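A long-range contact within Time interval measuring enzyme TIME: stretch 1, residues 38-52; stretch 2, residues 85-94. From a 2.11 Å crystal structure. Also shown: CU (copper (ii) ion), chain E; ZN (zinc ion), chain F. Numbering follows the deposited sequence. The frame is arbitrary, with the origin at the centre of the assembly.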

ATOM      1  N   GLY A  38     -14.856   8.936   1.378  1.00 23.22           N
ATOM      2  CA  GLY A  38     -15.093  10.348   1.621  1.00 22.79           C
ATOM      3  C   GLY A  38     -13.732  10.937   1.655  1.00 23.79           C
ATOM      4  O   GLY A  38     -12.818  10.281   2.131  1.00 25.03           O
ATOM      5  N   ILE A  39     -13.578  12.156   1.138  1.00 22.88           N
ATOM      6  CA  ILE A  39     -12.296  12.878   1.194  1.00 22.34           C
ATOM      7  C   ILE A  39     -12.699  14.268   1.611  1.00 22.68           C
ATOM      8  O   ILE A  39     -13.741  14.723   1.199  1.00 23.62           O
ATOM      9  N   THR A  40     -11.930  14.910   2.475  1.00 23.07           N
ATOM     10  CA  THR A  40     -12.111  16.330   2.736  1.00 25.59           C
ATOM     11  C   THR A  40     -10.835  17.111   2.426  1.00 23.55           C
ATOM     12  O   THR A  40      -9.714  16.591   2.480  1.00 23.40           O
ATOM     13  N   GLY A  41     -10.999  18.366   2.066  1.00 23.27           N
ATOM     14  CA  GLY A  41      -9.850  19.238   1.914  1.00 22.27           C
ATOM     15  C   GLY A  41      -9.750  20.006   0.618  1.00 22.38           C
ATOM     16  O   GLY A  41      -8.804  20.745   0.451  1.00 22.56           O
ATOM     17  N   LEU A  42     -10.675  19.832  -0.330  1.00 21.16           N
ATOM     18  CA  LEU A  42     -10.612  20.681  -1.515  1.00 22.44           C
ATOM     19  C   LEU A  42     -11.890  21.456  -1.706  1.00 22.18           C
ATOM     20  O   LEU A  42     -12.952  21.005  -1.315  1.00 23.92           O
ATOM     21  N   PRO A  43     -11.788  22.617  -2.330  1.00 22.89           N
ATOM     22  CA  PRO A  43     -12.979  23.459  -2.571  1.00 23.23           C
ATOM     23  C   PRO A  43     -14.005  22.795  -3.512  1.00 23.16           C
ATOM     24  O   PRO A  43     -13.627  21.895  -4.241  1.00 24.62           O
ATOM     25  N   PRO A  44     -15.256  23.285  -3.561  1.00 23.33           N
ATOM     26  CA  PRO A  44     -16.288  22.597  -4.353  1.00 23.16           C
ATOM     27  C   PRO A  44     -15.807  22.592  -5.837  1.00 22.05           C
ATOM     28  O   PRO A  44     -15.226  23.559  -6.304  1.00 21.92           O
ATOM     29  N   GLY A  45     -15.992  21.491  -6.533  1.00 22.92           N
ATOM     30  CA  GLY A  45     -15.453  21.327  -7.880  1.00 19.91           C
ATOM     31  C   GLY A  45     -15.240  19.861  -8.191  1.00 21.54           C
ATOM     32  O   GLY A  45     -15.758  19.019  -7.504  1.00 21.02           O
ATOM     33  N   GLU A  46     -14.527  19.555  -9.272  1.00 22.73           N
ATOM     34  CA  GLU A  46     -14.255  18.165  -9.677  1.00 24.83           C
ATOM     35  C   GLU A  46     -12.780  17.985  -9.920  1.00 22.59           C
ATOM     36  O   GLU A  46     -12.098  18.917 -10.383  1.00 22.01           O
ATOM     37  N   TYR A  47     -12.273  16.787  -9.616  1.00 21.49           N
ATOM     38  CA  TYR A  47     -10.818  16.587  -9.572  1.00 20.04           C
ATOM     39  C   TYR A  47     -10.529  15.179 -10.038  1.00 19.73           C
ATOM     40  O   TYR A  47     -11.211  14.231  -9.586  1.00 20.74           O
ATOM     41  N   GLY A  48      -9.514  15.043 -10.895  1.00 17.77           N
ATOM     42  CA  GLY A  48      -9.087  13.746 -11.404  1.00 17.85           C
ATOM     43  C   GLY A  48      -8.769  12.787 -10.308  1.00 18.08           C
ATOM     44  O   GLY A  48      -8.134  13.152  -9.314  1.00 19.03           O
ATOM     45  N   PHE A  49      -9.236  11.553 -10.447  1.00 19.82           N
ATOM     46  CA  PHE A  49      -8.942  10.556  -9.447  1.00 20.11           C
ATOM     47  C   PHE A  49      -8.645   9.258 -10.186  1.00 19.30           C
ATOM     48  O   PHE A  49      -9.488   8.764 -10.895  1.00 19.24           O
ATOM     49  N   HIS A  50      -7.427   8.723 -10.075  1.00 18.43           N
ATOM     50  CA  HIS A  50      -7.045   7.565 -10.902  1.00 18.65           C
ATOM     51  C   HIS A  50      -6.250   6.535 -10.117  1.00 18.90           C
ATOM     52  O   HIS A  50      -5.634   6.911  -9.149  1.00 19.38           O
ATOM     53  N   VAL A  51      -6.186   5.285 -10.595  1.00 18.02           N
ATOM     54  CA  VAL A  51      -5.243   4.292 -10.088  1.00 16.77           C
ATOM     55  C   VAL A  51      -4.005   4.408 -10.951  1.00 19.88           C
ATOM     56  O   VAL A  51      -4.065   4.233 -12.234  1.00 19.70           O
ATOM     57  N   HIS A  52      -2.884   4.716 -10.314  1.00 18.84           N
ATOM     58  CA  HIS A  52      -1.647   4.835 -11.052  1.00 20.16           C
ATOM     59  C   HIS A  52      -0.901   3.477 -10.937  1.00 21.22           C
ATOM     60  O   HIS A  52      -1.221   2.615 -10.109  1.00 19.70           O
ATOM     61  N   VAL A  85      -7.396   1.177 -17.412  1.00 22.39           N
ATOM     62  CA  VAL A  85      -8.099   0.494 -16.333  1.00 21.74           C
ATOM     63  C   VAL A  85      -8.196   1.453 -15.115  1.00 21.83           C
ATOM     64  O   VAL A  85      -9.203   1.454 -14.400  1.00 22.86           O
ATOM     65  N   GLY A  86      -7.173   2.295 -14.925  1.00 20.99           N
ATOM     66  CA  GLY A  86      -7.142   3.213 -13.808  1.00 22.34           C
ATOM     67  C   GLY A  86      -7.947   4.504 -13.891  1.00 21.40           C
ATOM     68  O   GLY A  86      -7.866   5.321 -12.981  1.00 19.91           O
ATOM     69  N   ASP A  87      -8.682   4.724 -14.979  1.00 21.40           N
ATOM     70  CA  ASP A  87      -9.392   5.974 -15.199  1.00 21.91           C
ATOM     71  C   ASP A  87     -10.680   5.880 -14.426  1.00 22.92           C
ATOM     72  O   ASP A  87     -11.670   5.432 -14.987  1.00 24.56           O
ATOM     73  N   LEU A  88     -10.707   6.264 -13.166  1.00 23.25           N
ATOM     74  CA  LEU A  88     -11.974   6.202 -12.392  1.00 24.07           C
ATOM     75  C   LEU A  88     -12.757   7.456 -12.604  1.00 25.09           C
ATOM     76  O   LEU A  88     -13.886   7.524 -12.150  1.00 28.70           O
ATOM     77  N   GLY A  89     -12.191   8.475 -13.242  1.00 23.41           N
ATOM     78  CA  GLY A  89     -12.972   9.679 -13.475  1.00 22.06           C
ATOM     79  C   GLY A  89     -12.586  10.858 -12.568  1.00 22.00           C
ATOM     80  O   GLY A  89     -11.402  11.043 -12.309  1.00 22.42           O
ATOM     81  N   ASN A  90     -13.561  11.666 -12.178  1.00 19.19           N
ATOM     82  CA  ASN A  90     -13.359  12.823 -11.298  1.00 21.05           C
ATOM     83  C   ASN A  90     -14.151  12.569 -10.066  1.00 22.06           C
ATOM     84  O   ASN A  90     -15.212  11.918 -10.164  1.00 23.61           O
ATOM     85  N   VAL A  91     -13.702  13.096  -8.925  1.00 22.34           N
ATOM     86  CA  VAL A  91     -14.520  13.097  -7.713  1.00 22.46           C
ATOM     87  C   VAL A  91     -15.008  14.512  -7.462  1.00 21.89           C
ATOM     88  O   VAL A  91     -14.302  15.455  -7.744  1.00 21.02           O
ATOM     89  N   VAL A  92     -16.214  14.645  -6.913  1.00 21.67           N
ATOM     90  CA  VAL A  92     -16.805  15.951  -6.707  1.00 21.36           C
ATOM     91  C   VAL A  92     -16.802  16.387  -5.257  1.00 22.72           C
ATOM     92  O   VAL A  92     -17.223  15.612  -4.404  1.00 24.23           O
ATOM     93  N   PHE A  93     -16.313  17.599  -4.984  1.00 21.83           N
ATOM     94  CA  PHE A  93     -16.341  18.183  -3.640  1.00 22.48           C
ATOM     95  C   PHE A  93     -17.522  19.132  -3.485  1.00 24.55           C
ATOM     96  O   PHE A  93     -17.895  19.805  -4.441  1.00 23.72           O
ATOM     97  N   ASP A  94     -18.118  19.160  -2.275  1.00 27.58           N
ATOM     98  CA  ASP A  94     -19.252  20.046  -2.032  1.00 28.88           C
ATOM     99  C   ASP A  94     -18.753  21.334  -1.444  1.00 30.38           C
ATOM    100  O   ASP A  94     -17.551  21.503  -1.220  1.00 29.25           O
TER

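Strand 87-93 runs antiparallel to strand 45-52. The two stretches bury 948 Å² between them, both sides summed. Val85 does not touch stretch 1. Gly86 lies close against it: its O accepts a hydrogen bond from Val51 N at 2.9 Å. There is no room here for a side chain, because an ideal CB would sit 2.2 Å from Val51 O.

Asp87 (chi1 m) serves metal binding rather than packing. Its OD1 binds the zinc ion at 2.1 Å. From stretch 1, His50 ND1 (chi1 m) and His52 NE2 (chi1 m) bind the copper ion at 2.0 and 2.1 Å.

Leu88 points toward stretch 1 with rotamer m, t. Its CD1 lies 3.8 Å from Val51 CG2 and 4.0 Å from Phe49 CD1, so one methyl meets both side chains. Gly89 has backbone angles that call for glycine. Its O accepts a hydrogen bond from Phe49 N at 2.9 Å. Asn90 points sideways (chi1 m), and the orientation of its amide is uncertain.

Val91 (chi1 m) shares a sheet face with Tyr47 and Phe93. Its CG1 packs on Phe49 CG at 3.8 Å; Phe49 is t and points toward stretch 2. Val91 N to Tyr47 O is a 2.8 Å hydrogen bond. Val92 (t) is on the other face with Glu46 (chi1 p), and both are exposed.

Phe93 (chi1 m) is buried and has the largest area covered by the other stretch. Leu42 (m, t) puts its CB over one face of the Phe93 ring, 3.8 Å from the ring centroid. Leu42 CD1 reaches Phe93 CE2 at 3.6 Å. Ile39 (m, t) points in and brings CG2 to 3.8 Å from Phe93 CZ. Tyr47 (chi1 m) places CD1 3.3 Å from Phe93 CD2, with the ring planes at 89°. Tyr47 OH donates to Pro43 O at 2.5 Å, tying the ring to its own stretch. Asp94 (chi1 p) points away.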

ATOM      1  CB  ILE A  39     -11.599  12.909  -0.171  1.00 21.67           C
ATOM      2  CG1 ILE A  39     -11.357  11.480  -0.694  1.00 21.79           C
ATOM      3  CG2 ILE A  39     -10.258  13.663  -0.136  1.00 20.20           C
ATOM      4  CD1 ILE A  39     -10.928  11.584  -2.174  1.00 25.98           C
ATOM      5  CB  THR A  40     -12.495  16.578   4.221  1.00 27.88           C
ATOM      6  OG1 THR A  40     -11.429  16.063   5.034  1.00 33.48           O
ATOM      7  CG2 THR A  40     -13.723  15.791   4.532  1.00 29.85           C
ATOM      8  CB  LEU A  42     -10.354  19.896  -2.780  1.00 22.00           C
ATOM      9  CG  LEU A  42      -9.015  19.200  -2.870  1.00 22.79           C
ATOM     10  CD1 LEU A  42      -9.167  18.112  -3.960  1.00 17.83           C
ATOM     11  CD2 LEU A  42      -7.924  20.167  -3.092  1.00 19.63           C
ATOM     12  CB  PRO A  43     -12.389  24.729  -3.237  1.00 22.88           C
ATOM     13  CG  PRO A  43     -11.014  24.473  -3.583  1.00 23.76           C
ATOM     14  CD  PRO A  43     -10.523  23.235  -2.798  1.00 22.32           C
ATOM     15  CB  PRO A  44     -17.520  23.507  -4.199  1.00 22.33           C
ATOM     16  CG  PRO A  44     -16.884  24.927  -3.836  1.00 23.43           C
ATOM     17  CD  PRO A  44     -15.750  24.534  -2.937  1.00 24.19           C
ATOM     18  CB  GLU A  46     -15.063  17.748 -10.931  1.00 24.76           C
ATOM     19  CG  GLU A  46     -14.796  18.451 -12.206  1.00 30.66           C
ATOM     20  CD  GLU A  46     -15.672  17.929 -13.423  1.00 31.73           C
ATOM     21  OE1 GLU A  46     -15.442  18.408 -14.585  1.00 41.24           O
ATOM     22  OE2 GLU A  46     -16.532  17.036 -13.217  1.00 35.56           O
ATOM     23  CB  TYR A  47     -10.330  16.751  -8.132  1.00 20.68           C
ATOM     24  CG  TYR A  47     -10.665  18.152  -7.541  1.00 20.16           C
ATOM     25  CD1 TYR A  47     -11.882  18.379  -6.883  1.00 21.28           C
ATOM     26  CD2 TYR A  47      -9.790  19.183  -7.641  1.00 18.36           C
ATOM     27  CE1 TYR A  47     -12.243  19.614  -6.344  1.00 17.41           C
ATOM     28  CE2 TYR A  47     -10.134  20.448  -7.079  1.00 22.24           C
ATOM     29  CZ  TYR A  47     -11.363  20.635  -6.450  1.00 21.88           C
ATOM     30  OH  TYR A  47     -11.699  21.865  -5.902  1.00 25.13           O
ATOM     31  CB  PHE A  49     -10.188  10.396  -8.632  1.00 22.53           C
ATOM     32  CG  PHE A  49     -10.016   9.533  -7.434  1.00 26.01           C
ATOM     33  CD1 PHE A  49     -10.764   8.381  -7.297  1.00 31.23           C
ATOM     34  CD2 PHE A  49      -9.185   9.914  -6.435  1.00 28.43           C
ATOM     35  CE1 PHE A  49     -10.618   7.600  -6.182  1.00 34.00           C
ATOM     36  CE2 PHE A  49      -9.029   9.162  -5.329  1.00 32.98           C
ATOM     37  CZ  PHE A  49      -9.739   7.981  -5.207  1.00 32.62           C
ATOM     38  CB  HIS A  50      -6.153   8.003 -12.049  1.00 18.19           C
ATOM     39  CG  HIS A  50      -6.562   9.300 -12.678  1.00 20.25           C
ATOM     40  ND1 HIS A  50      -5.682  10.355 -12.825  1.00 22.26           N
ATOM     41  CD2 HIS A  50      -7.754   9.704 -13.208  1.00 20.30           C
ATOM     42  CE1 HIS A  50      -6.320  11.354 -13.414  1.00 24.07           C
ATOM     43  NE2 HIS A  50      -7.574  10.987 -13.670  1.00 19.08           N
ATOM     44  CB  VAL A  51      -5.826   2.882 -10.184  1.00 17.05           C
ATOM     45  CG1 VAL A  51      -4.810   1.824  -9.720  1.00 15.05           C
ATOM     46  CG2 VAL A  51      -7.166   2.785  -9.330  1.00 13.32           C
ATOM     47  CB  HIS A  52      -0.842   6.055 -10.559  1.00 18.45           C
ATOM     48  CG  HIS A  52      -1.367   7.384 -11.043  1.00 18.03           C
ATOM     49  ND1 HIS A  52      -0.540   8.387 -11.485  1.00 22.44           N
ATOM     50  CD2 HIS A  52      -2.617   7.887 -11.126  1.00 18.24           C
ATOM     51  CE1 HIS A  52      -1.254   9.448 -11.804  1.00 21.29           C
ATOM     52  NE2 HIS A  52      -2.529   9.166 -11.615  1.00 26.89           N
ATOM     53  CB  VAL A  85      -7.389  -0.858 -15.995  1.00 22.59           C
ATOM     54  CG1 VAL A  85      -7.861  -1.479 -14.605  1.00 22.20           C
ATOM     55  CG2 VAL A  85      -7.688  -1.856 -17.112  1.00 19.36           C
ATOM     56  CB  ASP A  87      -9.734   6.119 -16.694  1.00 20.28           C
ATOM     57  CG  ASP A  87      -8.492   6.435 -17.558  1.00 23.58           C
ATOM     58  OD1 ASP A  87      -7.445   6.709 -16.992  1.00 20.11           O
ATOM     59  OD2 ASP A  87      -8.565   6.417 -18.790  1.00 22.48           O
ATOM     60  CB  LEU A  88     -11.761   6.006 -10.878  1.00 22.64           C
ATOM     61  CG  LEU A  88     -10.995   4.725 -10.496  1.00 26.35           C
ATOM     62  CD1 LEU A  88     -10.404   4.807  -9.070  1.00 28.77           C
ATOM     63  CD2 LEU A  88     -11.858   3.468 -10.660  1.00 29.72           C
ATOM     64  CB  ASN A  90     -13.957  14.099 -11.947  1.00 18.84           C
ATOM     65  CG  ASN A  90     -13.117  14.617 -13.124  1.00 18.66           C
ATOM     66  OD1 ASN A  90     -13.606  14.767 -14.251  1.00 22.11           O
ATOM     67  ND2 ASN A  90     -11.891  14.930 -12.856  1.00 10.15           N
ATOM     68  CB  VAL A  91     -13.776  12.553  -6.434  1.00 21.98           C
ATOM     69  CG1 VAL A  91     -13.390  11.126  -6.653  1.00 26.61           C
ATOM     70  CG2 VAL A  91     -12.544  13.305  -6.130  1.00 21.85           C
ATOM     71  CB  VAL A  92     -18.248  15.918  -7.176  1.00 22.66           C
ATOM     72  CG1 VAL A  92     -18.908  17.279  -6.858  1.00 21.91           C
ATOM     73  CG2 VAL A  92     -18.302  15.498  -8.730  1.00 20.48           C
ATOM     74  CB  PHE A  93     -15.025  18.920  -3.335  1.00 20.66           C
ATOM     75  CG  PHE A  93     -13.917  17.988  -3.033  1.00 21.46           C
ATOM     76  CD1 PHE A  93     -13.525  17.768  -1.724  1.00 21.16           C
ATOM     77  CD2 PHE A  93     -13.301  17.252  -4.076  1.00 19.24           C
ATOM     78  CE1 PHE A  93     -12.550  16.867  -1.437  1.00 20.19           C
ATOM     79  CE2 PHE A  93     -12.268  16.378  -3.804  1.00 20.90           C
ATOM     80  CZ  PHE A  93     -11.887  16.187  -2.472  1.00 20.49           C
ATOM     81  CB  ASP A  94     -20.352  19.400  -1.148  1.00 28.68           C
ATOM     82  CG  ASP A  94     -19.882  19.099   0.262  1.00 29.33           C
ATOM     83  OD1 ASP A  94     -20.432  18.192   0.886  1.00 28.04           O
ATOM     84  OD2 ASP A  94     -18.900  19.711   0.724  1.00 31.76           O
TER
HETATM   85 CU    CU E 171      -3.647  10.455 -12.765  1.00 52.69          CU
HETATM   86 ZN    ZN F 172      -5.777   7.640 -17.817  1.00 24.30          ZN